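Local coordinates for protein soluble inorganic pyrophosphatase (Toxoplasma gondii, PDB 5WRT) that probably hydrolyses inorganic diphosphate to phosphate with the help of magnesium ions, as a type I (family I) soluble pyrophosphatase, at residues S87-N92 against R188-W193; L145-G150 against N203-D208. One frame throughout, in Å; residues are numbered along the deposited sequence.

Interaction 1 of 2, residues S87-N92 against R188-W193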
loop_
_atom_site.group_PDB
_atom_site.type_symbol
_atom_site.label_atom_id
_atom_site.label_comp_id
_atom_site.label_asym_id
_atom_site.label_seq_id
_atom_site.Cartn_x
_atom_site.Cartn_y
_atom_site.Cartn_z
ATOM N N SER A 87 -0.072 7.332 0.419
ATOM C CA SER A 87 -0.767 6.356 -0.403
ATOM C C SER A 87 -2.260 6.415 -0.119
ATOM O O SER A 87 -2.689 6.818 0.966
ATOM C CB SER A 87 -0.241 4.942 -0.147
ATOM O OG SER A 87 1.062 4.786 -0.682
ATOM N N THR A 88 -3.048 6.024 -1.117
ATOM C CA THR A 88 -4.492 5.956 -0.943
ATOM C C THR A 88 -4.867 4.777 -0.050
ATOM O O THR A 88 -4.340 3.670 -0.197
ATOM C CB THR A 88 -5.186 5.834 -2.302
ATOM O OG1 THR A 88 -4.965 7.029 -3.064
ATOM C CG2 THR A 88 -6.679 5.625 -2.133
ATOM N N LEU A 89 -5.773 5.028 0.893
ATOM C CA LEU A 89 -6.319 3.972 1.733
ATOM C C LEU A 89 -7.478 3.297 1.010
ATOM O O LEU A 89 -8.401 3.970 0.541
ATOM C CB LEU A 89 -6.780 4.548 3.071
ATOM C CG LEU A 89 -6.967 3.597 4.255
ATOM C CD1 LEU A 89 -5.879 2.537 4.291
ATOM C CD2 LEU A 89 -6.970 4.393 5.545
ATOM N N TYR A 90 -7.434 1.970 0.923
ATOM C CA TYR A 90 -8.386 1.215 0.118
ATOM C C TYR A 90 -9.587 0.725 0.914
ATOM O O TYR A 90 -10.351 -0.103 0.410
ATOM C CB TYR A 90 -7.691 0.021 -0.541
ATOM C CG TYR A 90 -6.431 0.393 -1.284
ATOM C CD1 TYR A 90 -6.483 1.195 -2.415
ATOM C CD2 TYR A 90 -5.189 -0.060 -0.854
ATOM C CE1 TYR A 90 -5.336 1.540 -3.098
ATOM C CE2 TYR A 90 -4.033 0.280 -1.531
ATOM C CZ TYR A 90 -4.114 1.081 -2.653
ATOM O OH TYR A 90 -2.973 1.425 -3.335
ATOM N N TRP A 91 -9.769 1.207 2.140
ATOM C CA TRP A 91 -10.878 0.782 2.980
ATOM C C TRP A 91 -11.357 1.959 3.814
ATOM O O TRP A 91 -10.586 2.871 4.125
ATOM C CB TRP A 91 -10.475 -0.388 3.890
ATOM C CG TRP A 91 -9.809 -1.511 3.152
ATOM C CD1 TRP A 91 -10.415 -2.597 2.591
ATOM C CD2 TRP A 91 -8.408 -1.646 2.874
ATOM N NE1 TRP A 91 -9.480 -3.402 1.987
ATOM C CE2 TRP A 91 -8.240 -2.841 2.148
ATOM C CE3 TRP A 91 -7.281 -0.874 3.172
ATOM C CZ2 TRP A 91 -6.990 -3.283 1.717
ATOM C CZ3 TRP A 91 -6.041 -1.314 2.743
ATOM C CH2 TRP A 91 -5.906 -2.508 2.024
ATOM N N ASN A 92 -12.643 1.938 4.161
ATOM C CA ASN A 92 -13.173 2.927 5.089
ATOM C C ASN A 92 -12.447 2.822 6.423
ATOM O O ASN A 92 -12.229 1.726 6.948
ATOM C CB ASN A 92 -14.675 2.730 5.281
ATOM C CG ASN A 92 -15.439 2.801 3.975
ATOM O OD1 ASN A 92 -15.563 3.868 3.373
ATOM N ND2 ASN A 92 -15.951 1.661 3.526
ATOM N N ARG A 188 -2.518 -5.181 6.430
ATOM C CA ARG A 188 -1.258 -5.272 7.164
ATOM C C ARG A 188 -0.124 -4.602 6.400
ATOM O O ARG A 188 0.655 -3.831 6.971
ATOM C CB ARG A 188 -0.910 -6.733 7.454
ATOM C CG ARG A 188 0.425 -6.895 8.181
ATOM C CD ARG A 188 0.688 -8.335 8.600
ATOM N NE ARG A 188 0.097 -9.282 7.663
ATOM C CZ ARG A 188 -0.698 -10.288 8.012
ATOM N NH1 ARG A 188 -0.993 -10.496 9.288
ATOM N NH2 ARG A 188 -1.192 -11.089 7.079
ATOM N N GLU A 189 -0.014 -4.888 5.101
ATOM C CA GLU A 189 1.077 -4.316 4.321
ATOM C C GLU A 189 0.891 -2.820 4.114
ATOM O O GLU A 189 1.880 -2.084 4.010
ATOM C CB GLU A 189 1.195 -5.031 2.974
ATOM C CG GLU A 189 1.586 -6.501 3.083
ATOM C CD GLU A 189 2.760 -6.745 4.016
ATOM O OE1 GLU A 189 3.721 -5.945 4.005
ATOM O OE2 GLU A 189 2.718 -7.740 4.771
ATOM N N TRP A 190 -0.357 -2.351 4.055
ATOM C CA TRP A 190 -0.601 -0.920 3.919
ATOM C C TRP A 190 -0.047 -0.159 5.116
ATOM O O TRP A 190 0.709 0.806 4.959
ATOM C CB TRP A 190 -2.098 -0.649 3.760
ATOM C CG TRP A 190 -2.396 0.697 3.172
ATOM C CD1 TRP A 190 -2.685 0.976 1.867
ATOM C CD2 TRP A 190 -2.421 1.953 3.864
ATOM N NE1 TRP A 190 -2.893 2.323 1.705
ATOM C CE2 TRP A 190 -2.735 2.946 2.915
ATOM C CE3 TRP A 190 -2.211 2.334 5.193
ATOM C CZ2 TRP A 190 -2.845 4.295 3.253
ATOM C CZ3 TRP A 190 -2.321 3.673 5.526
ATOM C CH2 TRP A 190 -2.634 4.636 4.560
ATOM N N PHE A 191 -0.404 -0.588 6.325
ATOM C CA PHE A 191 0.046 0.107 7.523
ATOM C C PHE A 191 1.496 -0.200 7.878
ATOM O O PHE A 191 2.096 0.547 8.656
ATOM C CB PHE A 191 -0.879 -0.224 8.694
ATOM C CG PHE A 191 -2.193 0.498 8.633
ATOM C CD1 PHE A 191 -2.277 1.837 8.983
ATOM C CD2 PHE A 191 -3.338 -0.148 8.197
ATOM C CE1 PHE A 191 -3.482 2.512 8.918
ATOM C CE2 PHE A 191 -4.547 0.524 8.127
ATOM C CZ PHE A 191 -4.618 1.856 8.489
ATOM N N ARG A 192 2.072 -1.269 7.324
ATOM C CA ARG A 192 3.493 -1.521 7.540
ATOM C C ARG A 192 4.354 -0.529 6.767
ATOM O O ARG A 192 5.394 -0.083 7.265
ATOM C CB ARG A 192 3.851 -2.954 7.139
ATOM C CG ARG A 192 5.249 -3.380 7.579
ATOM C CD ARG A 192 5.888 -4.353 6.597
ATOM N NE ARG A 192 5.125 -5.589 6.458
ATOM C CZ ARG A 192 5.243 -6.639 7.267
ATOM N NH1 ARG A 192 6.101 -6.610 8.278
ATOM N NH2 ARG A 192 4.505 -7.721 7.059
ATOM N N TRP A 193 3.932 -0.161 5.557
ATOM C CA TRP A 193 4.784 0.560 4.622
ATOM C C TRP A 193 4.427 2.030 4.440
ATOM O O TRP A 193 5.234 2.770 3.868
ATOM C CB TRP A 193 4.749 -0.131 3.248
ATOM C CG TRP A 193 5.435 -1.464 3.218
ATOM C CD1 TRP A 193 4.843 -2.694 3.288
ATOM C CD2 TRP A 193 6.843 -1.703 3.100
ATOM N NE1 TRP A 193 5.796 -3.682 3.227
ATOM C CE2 TRP A 193 7.032 -3.101 3.111
ATOM C CE3 TRP A 193 7.962 -0.872 2.989
ATOM C CZ2 TRP A 193 8.294 -3.685 3.016
ATOM C CZ3 TRP A 193 9.214 -1.454 2.894
ATOM C CH2 TRP A 193 9.369 -2.846 2.908
#
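With CG anti to its backbone N (chi1 -161°), Trp190 sends its indole from helix 183-193 toward residues 87-91; Leu89 CG is likewise anti to the backbone N, and the second torsion then turns CD1 over that indole. Leu89 CD1 sits 3.4 Å from the centroid of the six-membered ring of Trp190, almost on the ring normal, a CH-pi contact over the face. At the indole rim, Trp190 NE1 donates to Thr88 O at 2.7 Å; the N-H...O angle of 149° is somewhat bent, and the donor lies well above the carbonyl plane. This bond ties the ring nitrogen to the strand's backbone and should limit rotation of the indole. Ser87 O comes next along the same rim, 3.4 Å from Trp190 CZ2.

Two more rings complete an aromatic cluster. Trp91 turns the edge of its six-membered ring toward the five-membered ring of Trp190 in an offset edge-to-face pair, planes 84° apart, with Trp91 CZ3 4.1 Å from Trp190 CB. Tyr90 meets the pyrrole side of the indole obliquely, its CE2 3.7 Å from Trp190 CD1. The hydroxyl of Tyr90 hydrogen-bonds Ser87 of the second subunit, so the cluster reaches the dimer interface.

All the touching residues are buried. Tyr194 stacks on Trp190, and Phe191 and Trp91 both pack on Val124 of strand 115-125. Leu89 is backbone-bonded to Asn56 and Thr57, where strand 57-63 begins, so helix 183-193 packs through Trp190 on strand 84-89 and the turn after it.

Interaction 2 of 2, residues L145-G150 against N203-D208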
loop_
_atom_site.group_PDB
_atom_site.type_symbol
_atom_site.label_atom_id
_atom_site.label_comp_id
_atom_site.label_asym_id
_atom_site.label_seq_id
_atom_site.Cartn_x
_atom_site.Cartn_y
_atom_site.Cartn_z
ATOM N N LEU A 145 -4.989 -6.064 14.058
ATOM C CA LEU A 145 -3.553 -6.120 13.822
ATOM C C LEU A 145 -2.862 -5.203 14.821
ATOM O O LEU A 145 -3.285 -4.059 15.012
ATOM C CB LEU A 145 -3.214 -5.699 12.391
ATOM C CG LEU A 145 -3.621 -6.659 11.273
ATOM C CD1 LEU A 145 -3.776 -5.915 9.957
ATOM C CD2 LEU A 145 -2.598 -7.774 11.140
ATOM N N ALA A 146 -1.805 -5.705 15.460
ATOM C CA ALA A 146 -1.104 -4.962 16.507
ATOM C C ALA A 146 0.111 -4.275 15.893
ATOM O O ALA A 146 1.251 -4.718 16.036
ATOM C CB ALA A 146 -0.708 -5.890 17.649
ATOM N N MET A 147 -0.142 -3.162 15.211
ATOM C CA MET A 147 0.939 -2.401 14.604
ATOM C C MET A 147 1.702 -1.632 15.678
ATOM O O MET A 147 1.109 -1.081 16.610
ATOM C CB MET A 147 0.387 -1.462 13.529
ATOM C CG MET A 147 1.440 -0.928 12.567
ATOM S SD MET A 147 1.017 0.646 11.793
ATOM C CE MET A 147 1.112 1.764 13.179
ATOM N N ILE A 148 3.026 -1.615 15.549
ATOM C CA ILE A 148 3.909 -0.881 16.448
ATOM C C ILE A 148 4.528 0.270 15.666
ATOM O O ILE A 148 5.335 0.050 14.754
ATOM C CB ILE A 148 4.994 -1.784 17.049
ATOM C CG1 ILE A 148 4.365 -3.019 17.698
ATOM C CG2 ILE A 148 5.819 -1.015 18.067
ATOM C CD1 ILE A 148 3.393 -2.693 18.806
ATOM N N ASP A 149 4.150 1.497 16.018
ATOM C CA ASP A 149 4.643 2.705 15.360
ATOM C C ASP A 149 5.559 3.431 16.339
ATOM O O ASP A 149 5.089 4.193 17.189
ATOM C CB ASP A 149 3.490 3.602 14.920
ATOM C CG ASP A 149 3.924 4.683 13.941
ATOM O OD1 ASP A 149 5.118 5.054 13.937
ATOM O OD2 ASP A 149 3.065 5.161 13.169
ATOM N N GLY A 150 6.863 3.199 16.208
ATOM C CA GLY A 150 7.850 3.833 17.063
ATOM C C GLY A 150 7.571 3.689 18.544
ATOM O O GLY A 150 7.361 4.687 19.240
ATOM N N ASN A 203 7.054 -0.050 9.769
ATOM C CA ASN A 203 6.441 -0.401 11.039
ATOM C C ASN A 203 6.550 -1.903 11.291
ATOM O O ASN A 203 6.764 -2.705 10.378
ATOM C CB ASN A 203 4.974 0.029 11.067
ATOM C CG ASN A 203 4.804 1.534 10.982
ATOM O OD1 ASN A 203 5.379 2.282 11.774
ATOM N ND2 ASN A 203 4.002 1.985 10.023
ATOM N N GLN A 204 6.399 -2.276 12.555
ATOM C CA GLN A 204 6.379 -3.669 12.970
ATOM C C GLN A 204 4.984 -4.038 13.456
ATOM O O GLN A 204 4.109 -3.185 13.626
ATOM C CB GLN A 204 7.414 -3.932 14.071
ATOM C CG GLN A 204 8.808 -3.419 13.762
ATOM C CD GLN A 204 9.737 -3.534 14.953
ATOM O OE1 GLN A 204 10.659 -4.349 14.959
ATOM N NE2 GLN A 204 9.491 -2.722 15.976
ATOM N N PHE A 205 4.785 -5.333 13.676
ATOM C CA PHE A 205 3.529 -5.847 14.201
ATOM C C PHE A 205 3.811 -6.797 15.351
ATOM O O PHE A 205 4.683 -7.665 15.246
ATOM C CB PHE A 205 2.720 -6.561 13.112
ATOM C CG PHE A 205 2.179 -5.639 12.061
ATOM C CD1 PHE A 205 2.906 -5.376 10.912
ATOM C CD2 PHE A 205 0.944 -5.030 12.223
ATOM C CE1 PHE A 205 2.411 -4.521 9.942
ATOM C CE2 PHE A 205 0.445 -4.173 11.258
ATOM C CZ PHE A 205 1.180 -3.918 10.116
ATOM N N GLY A 206 3.082 -6.623 16.447
ATOM C CA GLY A 206 3.160 -7.548 17.554
ATOM C C GLY A 206 2.460 -8.854 17.221
ATOM O O GLY A 206 1.866 -9.033 16.156
ATOM N N HIS A 207 2.545 -9.791 18.166
ATOM C CA HIS A 207 1.911 -11.105 18.037
ATOM C C HIS A 207 2.343 -11.811 16.755
ATOM O O HIS A 207 1.548 -12.482 16.092
ATOM C CB HIS A 207 0.386 -10.993 18.104
ATOM C CG HIS A 207 -0.128 -10.491 19.419
ATOM N ND1 HIS A 207 -0.391 -11.326 20.484
ATOM C CD2 HIS A 207 -0.434 -9.240 19.839
ATOM C CE1 HIS A 207 -0.830 -10.612 21.504
ATOM N NE2 HIS A 207 -0.866 -9.343 21.139
ATOM N N ASP A 208 3.620 -11.649 16.396
ATOM C CA ASP A 208 4.199 -12.283 15.208
ATOM C C ASP A 208 3.427 -11.915 13.941
ATOM O O ASP A 208 3.261 -12.736 13.036
ATOM C CB ASP A 208 4.282 -13.803 15.375
ATOM C CG ASP A 208 5.191 -14.214 16.520
ATOM O OD1 ASP A 208 6.241 -13.562 16.717
ATOM O OD2 ASP A 208 4.857 -15.192 17.225
HETATM O O HOH W 1 -0.449 -8.131 14.940
HETATM O O HOH W 2 8.045 2.654 13.455
#
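Phe205 overlaps Met147 obliquely through CE2, which lies 3.5 Å from Met147 CB and almost as near to CG. The two side chains share a face of the sheet and belong to a non-hydrogen-bonded antiparallel pair whose CA atoms are 4.3 Å apart. CG of Met147 is anti to the backbone N (chi1 -163°), which carries it past the Phe205 ring; farther out the chain bends at chi3, and its sulphur lies near the amide of Asn203, with SD 3.7 Å from ND2. That amide nitrogen has its hydrogen bond with Phe191 O. Leu145 CB reaches the same Phe205 ring at CE2, more loosely.

The backbones are joined by a short ladder. Gly206 N donates to Ala146 O at 2.7 Å, and Ile148 N donates to Gln204 O, also at 2.7 Å and nearly straight (173°). The return bond from Gln204 N to Ile148 O is weak. Ala146 O additionally receives a CA-H...O contact from Phe205 CA at 3.1 Å. Ile148 and Gln204 turn to the other face. Ala146 CB meets the edge of the His207 imidazole at CD2.

Water extends the pairing at both ends: one molecule links Ala146 N to Gly206 O, another links Gly150 N to Asn203 OD1. Asp149 OD2 forms a salt bridge with Lys195.

This is an antiparallel strand pair in the mixed sheet of the OB-type beta barrel of family I pyrophosphatases, where strand 204-212 pairs with the end of strand 136-149. On the other flank, Met147 bonds through its backbone to Asp154, a magnesium ligand, which places this strand pair next to the metal site.

In the fold
The two contacts lie about 14 Å apart between centres, and their segments alternate along the chain: 87-92, 145-150, 188-193, then 203-208. Helix 183-193 connects them. It meets strand 84-89 and the turn after it in interaction 1, while Phe191 and Arg192 touch the strand pair of interaction 2. Arg192 O accepts a probable hydrogen bond from Asn203 N at 3.0 Å, Phe191 O lies against the sulphur of Met147, and Arg188 O packs on Phe205. The helix is thus held between the dimer-facing strand and the mixed sheet. Asp122 and Asp154, magnesium ligands, lie near Phe191 and Met147, so one residue of each contact lies beside the metal site.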